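Local coordinates for protein agmatinase (PDB 4DZ4) that probably hydrolyses agmatine to putrescine and urea, as a manganese-dependent enzyme of the arginase family, at residues H121-L126 against H149-G154. Residues are numbered along the deposited sequence; the frame is centred on the assembly and turned at random.
Sequences HARTIL and HAQKYG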
loop_
_atom_site.group_PDB
_atom_site.type_symbol
_atom_site.label_atom_id
_atom_site.label_comp_id
_atom_site.label_asym_id
_atom_site.label_seq_id
_atom_site.Cartn_x
_atom_site.Cartn_y
_atom_site.Cartn_z
ATOM N N HIS B 121 -1.754 -35.615 7.901
ATOM C CA HIS B 121 -2.684 -34.647 8.469
ATOM C C HIS B 121 -4.093 -35.007 8.043
ATOM O O HIS B 121 -5.006 -35.099 8.879
ATOM C CB HIS B 121 -2.245 -33.249 7.978
ATOM C CG HIS B 121 -3.205 -32.126 8.301
ATOM N ND1 HIS B 121 -3.281 -31.557 9.526
ATOM C CD2 HIS B 121 -4.090 -31.411 7.471
ATOM C CE1 HIS B 121 -4.203 -30.564 9.489
ATOM N NE2 HIS B 121 -4.695 -30.485 8.234
ATOM N N ALA B 122 -4.277 -35.244 6.752
ATOM C CA ALA B 122 -5.610 -35.559 6.216
ATOM C C ALA B 122 -6.045 -36.949 6.706
ATOM O O ALA B 122 -7.185 -37.145 7.110
ATOM C CB ALA B 122 -5.607 -35.497 4.693
ATOM N N ARG B 123 -5.129 -37.919 6.655
ATOM C CA ARG B 123 -5.466 -39.263 7.175
ATOM C C ARG B 123 -5.991 -39.206 8.604
ATOM O O ARG B 123 -6.999 -39.857 8.943
ATOM C CB ARG B 123 -4.267 -40.218 7.051
ATOM C CG ARG B 123 -4.602 -41.693 7.343
ATOM C CD ARG B 123 -3.389 -42.478 7.855
ATOM N NE ARG B 123 -2.952 -41.945 9.150
ATOM C CZ ARG B 123 -3.474 -42.272 10.331
ATOM N NH1 ARG B 123 -4.459 -43.171 10.410
ATOM N NH2 ARG B 123 -3.023 -41.699 11.441
ATOM N N THR B 124 -5.303 -38.451 9.457
ATOM C CA THR B 124 -5.702 -38.310 10.834
ATOM C C THR B 124 -7.122 -37.737 10.954
ATOM O O THR B 124 -7.963 -38.243 11.707
ATOM C CB THR B 124 -4.696 -37.425 11.605
ATOM O OG1 THR B 124 -3.464 -38.135 11.682
ATOM C CG2 THR B 124 -5.185 -37.164 13.027
ATOM N N ILE B 125 -7.388 -36.665 10.211
ATOM C CA ILE B 125 -8.707 -36.022 10.314
ATOM C C ILE B 125 -9.780 -36.947 9.733
ATOM O O ILE B 125 -10.851 -37.114 10.311
ATOM C CB ILE B 125 -8.695 -34.643 9.622
ATOM C CG1 ILE B 125 -7.778 -33.698 10.427
ATOM C CG2 ILE B 125 -10.119 -34.094 9.496
ATOM C CD1 ILE B 125 -7.295 -32.510 9.604
ATOM N N LEU B 126 -9.454 -37.612 8.625
ATOM C CA LEU B 126 -10.447 -38.463 7.967
ATOM C C LEU B 126 -10.836 -39.703 8.785
ATOM O O LEU B 126 -11.914 -40.251 8.572
ATOM C CB LEU B 126 -10.009 -38.832 6.550
ATOM C CG LEU B 126 -9.929 -37.641 5.602
ATOM C CD1 LEU B 126 -9.327 -38.090 4.281
ATOM C CD2 LEU B 126 -11.299 -37.046 5.396
ATOM N N HIS B 149 -7.873 -38.534 0.626
ATOM C CA HIS B 149 -9.313 -38.689 0.339
ATOM C C HIS B 149 -9.663 -39.942 -0.436
ATOM O O HIS B 149 -10.660 -40.588 -0.143
ATOM C CB HIS B 149 -9.879 -37.439 -0.326
ATOM C CG HIS B 149 -10.201 -36.332 0.660
ATOM N ND1 HIS B 149 -9.247 -35.543 1.197
ATOM C CD2 HIS B 149 -11.414 -35.925 1.221
ATOM C CE1 HIS B 149 -9.826 -34.665 2.053
ATOM N NE2 HIS B 149 -11.150 -34.909 2.072
ATOM N N ALA B 150 -8.848 -40.304 -1.420
ATOM C CA ALA B 150 -9.052 -41.553 -2.158
ATOM C C ALA B 150 -8.905 -42.777 -1.260
ATOM O O ALA B 150 -9.566 -43.784 -1.510
ATOM C CB ALA B 150 -8.102 -41.643 -3.349
ATOM N N GLN B 151 -8.048 -42.707 -0.231
ATOM C CA GLN B 151 -7.933 -43.814 0.743
ATOM C C GLN B 151 -9.283 -44.079 1.415
ATOM O O GLN B 151 -9.672 -45.218 1.611
ATOM C CB GLN B 151 -6.883 -43.541 1.837
ATOM C CG GLN B 151 -5.415 -43.628 1.420
ATOM C CD GLN B 151 -4.427 -43.121 2.495
ATOM O OE1 GLN B 151 -4.818 -42.744 3.611
ATOM N NE2 GLN B 151 -3.135 -43.115 2.156
ATOM N N LYS B 152 -9.985 -43.010 1.779
ATOM C CA LYS B 152 -11.233 -43.131 2.517
ATOM C C LYS B 152 -12.431 -43.381 1.615
ATOM O O LYS B 152 -13.239 -44.237 1.923
ATOM C CB LYS B 152 -11.499 -41.870 3.345
ATOM C CG LYS B 152 -12.755 -41.967 4.195
ATOM C CD LYS B 152 -12.889 -40.773 5.119
ATOM C CE LYS B 152 -14.069 -40.905 6.077
ATOM N NZ LYS B 152 -13.966 -42.029 7.054
ATOM N N TYR B 153 -12.521 -42.629 0.518
ATOM C CA TYR B 153 -13.707 -42.562 -0.331
ATOM C C TYR B 153 -13.598 -43.367 -1.621
ATOM O O TYR B 153 -14.572 -43.457 -2.380
ATOM C CB TYR B 153 -14.031 -41.106 -0.673
ATOM C CG TYR B 153 -14.507 -40.314 0.507
ATOM C CD1 TYR B 153 -15.831 -40.438 0.945
ATOM C CD2 TYR B 153 -13.646 -39.440 1.194
ATOM C CE1 TYR B 153 -16.285 -39.733 2.038
ATOM C CE2 TYR B 153 -14.096 -38.713 2.300
ATOM C CZ TYR B 153 -15.425 -38.869 2.711
ATOM O OH TYR B 153 -15.931 -38.180 3.788
ATOM N N GLY B 154 -12.434 -43.968 -1.849
ATOM C CA GLY B 154 -12.185 -44.756 -3.049
ATOM C C GLY B 154 -11.695 -43.892 -4.194
ATOM O O GLY B 154 -11.651 -42.652 -4.106
#
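Leu126, in the last turn of its helix, reaches across to His149, Lys152 and Tyr153 and carries most of this contact. Its two methyls divide the work. CD1 sits over the centre of the His149 imidazole in a CH-pi contact, only 8° off the ring normal. The methyl carbon is 4.0 Å from the ring centroid. CD2 lies near NE2 of His149 and meets the Tyr153 ring at its edge, 4.5 Å from CE2. The imidazole's rotation is fixed by its ND1, which hydrogen-bonds to Leu145 O one turn earlier, and Tyr242 packs edge-to-face against the ring.

Lys152 closes the C-terminal end of the packed part. With CG anti to the backbone N, its chain sets out beside its own carbonyl carbon and stays extended through CE, and CD passes 3.8 Å from Leu126 CB. A bend at chi4 (64°) then turns NZ toward Leu126 O. The hydrogen bond between Lys152 NZ and Leu126 O is 3.1 Å long, with the nitrogen somewhat out of the carbonyl plane. The ammonium thus grips a carbonyl at the helix end while also forming a salt bridge with Asp129, just beyond it.

The other side is looser and open to solvent. There Arg123 and Gln151 barely meet, Arg123 CG lying 3.9 Å from Gln151 OE1, and the guanidinium leads away to a salt bridge with Glu120.

The two helices run roughly parallel: over these segments their axes are 28° apart and come within 10.0 Å. They are neighbouring layer helices of the arginase alpha/beta fold, linked through strand 131-136. Met132 of that strand touches Ala122 from one helix and His149 from the other, and Ile284 of the adjacent strand 282-289 touches both His149 and Tyr153.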